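PDB 6P74: OLD nuclease, which degrades linear or supercoiled double-stranded DNA from 5' to 3' with the help of divalent metal ions, and hydrolyses ATP when stimulated by DNA. Local coordinates for residues Gly258-Glu261 and Ala262-Gln265; Arg288-Tyr291 and Arg292-Glu296. All coordinates share one frame; numbering follows the deposited sequence.

Contact 1: residues Gly258-Glu261 and Ala262-Gln265; sequences GIFE and AFRQ
Glu-261 reaches forward along its helix to two side chains of the next turn. Its OE1 makes a salt bridge with Arg-264, 2.5 Å from NH2. This oxygen sits over one face of the guanidinium, and the two charged planes stand 75° apart. The other oxygen, OE2, accepts from Gln-265 NE2 at 3.0 Å. That bond is nearly straight (171°) and arrives on the anti side, somewhat out of the carboxylate plane, while OE2 lies close to the amide plane of Gln-265. OE1 is the oxygen closer to Arg-264 NH2; the two partners stand three and four residues on. A bend at chi2 (62°) turns the Glu-261 carboxylate toward them. Around the helix, Ile-259 lies beside Phe-263 and points the same way, with CG2 3.8 Å from CE2. Beneath these side chains run ordinary i to i+4 helical bonds, such as Phe-263 N to Ile-259 O at 3.0 Å. The contact belongs to helix 246-266 of the ATPase domain. Ile-259, Ala-262 and Phe-263 pack on helix 154-166 of the dimerization region. Phe-260 meets strand 272-276 and, edge-to-face, Phe-290 of helix 284-299. Thr-195, Ile-196 and Thr-199 of the second subunit pack against the same turns.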
loop_
_atom_site.group_PDB
_atom_site.type_symbol
_atom_site.label_atom_id
_atom_site.label_comp_id
_atom_site.label_asym_id
_atom_site.label_seq_id
_atom_site.Cartn_x
_atom_site.Cartn_y
_atom_site.Cartn_z
ATOM N N GLY A 258 -8.629 -6.720 24.253
ATOM C CA GLY A 258 -9.769 -7.377 24.868
ATOM C C GLY A 258 -10.259 -8.563 24.054
ATOM O O GLY A 258 -10.680 -9.582 24.615
ATOM N N ILE A 259 -10.214 -8.453 22.719
ATOM C CA ILE A 259 -10.629 -9.582 21.888
ATOM C C ILE A 259 -9.706 -10.768 22.125
ATOM O O ILE A 259 -10.160 -11.902 22.313
ATOM C CB ILE A 259 -10.681 -9.191 20.397
ATOM C CG1 ILE A 259 -11.917 -8.335 20.100
ATOM C CG2 ILE A 259 -10.750 -10.437 19.507
ATOM C CD1 ILE A 259 -11.719 -7.460 18.898
ATOM N N PHE A 260 -8.398 -10.520 22.161
ATOM C CA PHE A 260 -7.466 -11.618 22.387
ATOM C C PHE A 260 -7.600 -12.204 23.780
ATOM O O PHE A 260 -7.398 -13.408 23.969
ATOM C CB PHE A 260 -6.042 -11.148 22.137
ATOM C CG PHE A 260 -5.644 -11.229 20.699
ATOM C CD1 PHE A 260 -5.090 -12.396 20.186
ATOM C CD2 PHE A 260 -5.830 -10.147 19.853
ATOM C CE1 PHE A 260 -4.721 -12.476 18.857
ATOM C CE2 PHE A 260 -5.461 -10.226 18.526
ATOM C CZ PHE A 260 -4.911 -11.392 18.028
ATOM N N GLU A 261 -7.935 -11.376 24.765
ATOM C CA GLU A 261 -8.206 -11.902 26.093
ATOM C C GLU A 261 -9.458 -12.772 26.100
ATOM O O GLU A 261 -9.512 -13.760 26.842
ATOM C CB GLU A 261 -8.310 -10.746 27.092
ATOM C CG GLU A 261 -8.763 -11.124 28.509
ATOM C CD GLU A 261 -7.822 -12.088 29.241
ATOM O OE1 GLU A 261 -6.672 -12.251 28.792
ATOM O OE2 GLU A 261 -8.247 -12.686 30.269
ATOM N N ALA A 262 -10.465 -12.450 25.277
ATOM C CA ALA A 262 -11.617 -13.345 25.207
ATOM C C ALA A 262 -11.233 -14.683 24.564
ATOM O O ALA A 262 -11.651 -15.745 25.038
ATOM C CB ALA A 262 -12.765 -12.681 24.451
ATOM N N PHE A 263 -10.414 -14.655 23.505
ATOM C CA PHE A 263 -9.917 -15.896 22.908
ATOM C C PHE A 263 -9.273 -16.796 23.948
ATOM O O PHE A 263 -9.531 -18.002 23.992
ATOM C CB PHE A 263 -8.904 -15.592 21.812
ATOM C CG PHE A 263 -9.514 -15.318 20.470
ATOM C CD1 PHE A 263 -10.466 -16.158 19.940
ATOM C CD2 PHE A 263 -9.106 -14.225 19.725
ATOM C CE1 PHE A 263 -11.011 -15.901 18.696
ATOM C CE2 PHE A 263 -9.657 -13.963 18.490
ATOM C CZ PHE A 263 -10.606 -14.798 17.977
ATOM N N ARG A 264 -8.399 -16.229 24.780
ATOM C CA ARG A 264 -7.654 -17.053 25.723
ATOM C C ARG A 264 -8.585 -17.707 26.728
ATOM O O ARG A 264 -8.377 -18.863 27.116
ATOM C CB ARG A 264 -6.593 -16.223 26.442
ATOM C CG ARG A 264 -5.569 -17.078 27.149
ATOM C CD ARG A 264 -5.651 -16.871 28.625
ATOM N NE ARG A 264 -5.295 -15.502 28.953
ATOM C CZ ARG A 264 -5.599 -14.910 30.100
ATOM N NH1 ARG A 264 -6.281 -15.569 31.036
ATOM N NH2 ARG A 264 -5.221 -13.650 30.309
ATOM N N GLN A 265 -9.612 -16.972 27.167
ATOM C CA GLN A 265 -10.607 -17.544 28.065
ATOM C C GLN A 265 -11.496 -18.557 27.362
ATOM O O GLN A 265 -11.923 -19.528 27.991
ATOM C CB GLN A 265 -11.468 -16.448 28.679
ATOM C CG GLN A 265 -10.672 -15.418 29.433
ATOM C CD GLN A 265 -11.538 -14.639 30.387
ATOM O OE1 GLN A 265 -12.657 -15.056 30.704
ATOM N NE2 GLN A 265 -11.038 -13.495 30.845
#

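Contact 2: residues Arg288-Tyr291 and Arg292-Glu296; sequences RYFY and RLLCE. With SO4 (sulfate ion), chain J.
Tyr-291 and Cys-295, one turn apart on helix 284-299 of the ATPase domain, meet through a sulfur-aromatic contact. SG lies over one face of the ring, 3.6 Å from its centroid and displaced toward the CE1 and CZ rim. Phe-290 and Leu-294, both buried, form a second aromatic pair. Leu-294 CD1 sits over the middle of the Phe-290 ring, 3.8 Å from the centroid, in a CH-pi contact. Tyr-289 touches Leu-293 more lightly, CE1 to CD1 at 4.0 Å. The backbone acceptors of Arg-288, Tyr-289, Phe-290 and Tyr-291 are all satisfied by i+4 amides; Leu-294 N to Phe-290 O is 2.8 Å. Further along, Arg-292 forms a salt bridge with Glu-296, end-on through two nitrogens. Both NH1 (3.0 Å) and NH2 (2.8 Å) donate to the single oxygen Glu-296 OE1. This oxygen lies at the guanidinium edge, near its plane. NH2 approaches nearly in line with the C-O bond, whereas NH1 comes from above the carboxylate plane. Bends at chi2 and chi3 (63°) swing the Arg-292 guanidinium round to this acceptor. Glu-296 OE2 is satisfied outside these two segments. Arg-288 NH2 donates to O1 of a sulfate ion at 2.8 Å; the ion, probably from the crystallisation liquor, shows only that Arg-288 can hold an anion. The chemistry implies an amphipathic helix: aromatic faces meet a methyl and a sulfur, while Arg-292 and Glu-296 pair on the more exposed side.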
loop_
_atom_site.group_PDB
_atom_site.type_symbol
_atom_site.label_atom_id
_atom_site.label_comp_id
_atom_site.label_asym_id
_atom_site.label_seq_id
_atom_site.Cartn_x
_atom_site.Cartn_y
_atom_site.Cartn_z
ATOM N N ARG A 288 2.811 -4.644 27.771
ATOM C CA ARG A 288 3.268 -5.757 28.583
ATOM C C ARG A 288 2.152 -6.759 28.795
ATOM O O ARG A 288 2.372 -7.971 28.719
ATOM C CB ARG A 288 3.815 -5.248 29.915
ATOM C CG ARG A 288 5.280 -4.877 29.830
ATOM C CD ARG A 288 5.882 -4.376 31.171
ATOM N NE ARG A 288 6.004 -2.917 31.192
ATOM C CZ ARG A 288 7.059 -2.233 30.746
ATOM N NH1 ARG A 288 8.133 -2.862 30.254
ATOM N NH2 ARG A 288 7.040 -0.909 30.805
ATOM N N TYR A 289 0.942 -6.272 29.047
ATOM C CA TYR A 289 -0.186 -7.176 29.223
ATOM C C TYR A 289 -0.462 -7.965 27.936
ATOM O O TYR A 289 -0.610 -9.186 27.961
ATOM C CB TYR A 289 -1.402 -6.360 29.687
ATOM C CG TYR A 289 -2.640 -7.173 29.914
ATOM C CD1 TYR A 289 -3.431 -7.544 28.853
ATOM C CD2 TYR A 289 -3.017 -7.567 31.188
ATOM C CE1 TYR A 289 -4.560 -8.293 29.035
ATOM C CE2 TYR A 289 -4.159 -8.320 31.389
ATOM C CZ TYR A 289 -4.922 -8.684 30.293
ATOM O OH TYR A 289 -6.062 -9.442 30.431
ATOM N N PHE A 290 -0.470 -7.284 26.788
ATOM C CA PHE A 290 -0.728 -7.945 25.513
ATOM C C PHE A 290 0.342 -9.000 25.201
ATOM O O PHE A 290 0.026 -10.145 24.843
ATOM C CB PHE A 290 -0.815 -6.875 24.415
ATOM C CG PHE A 290 -1.468 -7.336 23.137
ATOM C CD1 PHE A 290 -2.284 -8.468 23.111
ATOM C CD2 PHE A 290 -1.264 -6.633 21.956
ATOM C CE1 PHE A 290 -2.869 -8.886 21.925
ATOM C CE2 PHE A 290 -1.859 -7.042 20.769
ATOM C CZ PHE A 290 -2.652 -8.170 20.747
ATOM N N TYR A 291 1.619 -8.631 25.334
ATOM C CA TYR A 291 2.700 -9.576 25.067
ATOM C C TYR A 291 2.580 -10.824 25.938
ATOM O O TYR A 291 2.703 -11.950 25.446
ATOM C CB TYR A 291 4.057 -8.903 25.282
ATOM C CG TYR A 291 5.255 -9.803 25.017
ATOM C CD1 TYR A 291 5.472 -10.358 23.765
ATOM C CD2 TYR A 291 6.175 -10.084 26.022
ATOM C CE1 TYR A 291 6.572 -11.187 23.518
ATOM C CE2 TYR A 291 7.277 -10.903 25.780
ATOM C CZ TYR A 291 7.469 -11.444 24.527
ATOM O OH TYR A 291 8.562 -12.250 24.290
ATOM N N ARG A 292 2.363 -10.645 27.240
ATOM C CA ARG A 292 2.192 -11.801 28.119
ATOM C C ARG A 292 1.035 -12.675 27.656
ATOM O O ARG A 292 1.102 -13.910 27.723
ATOM C CB ARG A 292 1.960 -11.337 29.550
ATOM C CG ARG A 292 2.147 -12.444 30.571
ATOM C CD ARG A 292 1.038 -12.448 31.602
ATOM N NE ARG A 292 -0.261 -12.710 30.986
ATOM C CZ ARG A 292 -0.799 -13.921 30.858
ATOM N NH1 ARG A 292 -0.142 -14.993 31.306
ATOM N NH2 ARG A 292 -1.993 -14.060 30.276
ATOM N N LEU A 293 -0.036 -12.044 27.178
ATOM C CA LEU A 293 -1.195 -12.778 26.696
ATOM C C LEU A 293 -0.863 -13.555 25.429
ATOM O O LEU A 293 -1.242 -14.725 25.296
ATOM C CB LEU A 293 -2.337 -11.794 26.461
ATOM C CG LEU A 293 -3.730 -12.229 26.077
ATOM C CD1 LEU A 293 -4.587 -10.998 26.128
ATOM C CD2 LEU A 293 -3.708 -12.769 24.686
ATOM N N LEU A 294 -0.157 -12.922 24.491
ATOM C CA LEU A 294 0.210 -13.607 23.264
ATOM C C LEU A 294 1.153 -14.767 23.553
ATOM O O LEU A 294 1.010 -15.849 22.966
ATOM C CB LEU A 294 0.827 -12.614 22.279
ATOM C CG LEU A 294 -0.195 -11.599 21.756
ATOM C CD1 LEU A 294 0.479 -10.457 21.020
ATOM C CD2 LEU A 294 -1.236 -12.271 20.856
ATOM N N CYS A 295 2.084 -14.582 24.496
ATOM C CA CYS A 295 3.013 -15.655 24.831
ATOM C C CYS A 295 2.305 -16.830 25.492
ATOM O O CYS A 295 2.661 -17.988 25.245
ATOM C CB CYS A 295 4.122 -15.144 25.745
ATOM S SG CYS A 295 5.300 -14.042 24.970
ATOM N N GLU A 296 1.332 -16.572 26.371
ATOM C CA GLU A 296 0.629 -17.702 26.969
ATOM C C GLU A 296 -0.105 -18.509 25.898
ATOM O O GLU A 296 -0.064 -19.745 25.903
ATOM C CB GLU A 296 -0.330 -17.238 28.064
ATOM C CG GLU A 296 -0.906 -18.420 28.867
ATOM C CD GLU A 296 -2.055 -18.048 29.807
ATOM O OE1 GLU A 296 -2.205 -16.856 30.140
ATOM O OE2 GLU A 296 -2.814 -18.960 30.217
HETATM S S SO4 J . 5.683 2.330 32.568
HETATM O O1 SO4 J . 5.427 0.958 32.138
HETATM O O2 SO4 J . 6.340 2.324 33.873
HETATM O O3 SO4 J . 4.419 3.048 32.674
HETATM O O4 SO4 J . 6.528 2.996 31.581
#

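How the contacts relate
Contact 1 is largely buried, on helix 246-266. Contact 2 is only partly buried, on helix 284-299, which connects strands 272-276 and 304-308 in a beta-alpha-beta unit. Both belong to the ATPase domain, away from the ATP- and metal-binding sites, and their centres are about 11 Å apart. Contact 1 sets a carboxylate between an arginine and an amide, on a helix packed against both subunits. Contact 2 is led by aromatic rings, with its charged pair at a more open edge. Between the helices, Arg-264 NE has a long, weak ion pair with Glu-296 OE1. Arg-264 and Arg-292 bring like charges close, probably offset by Glu-261 and Glu-296. Contact 2 reaches the second subunit through Tyr-289, against its Met-203.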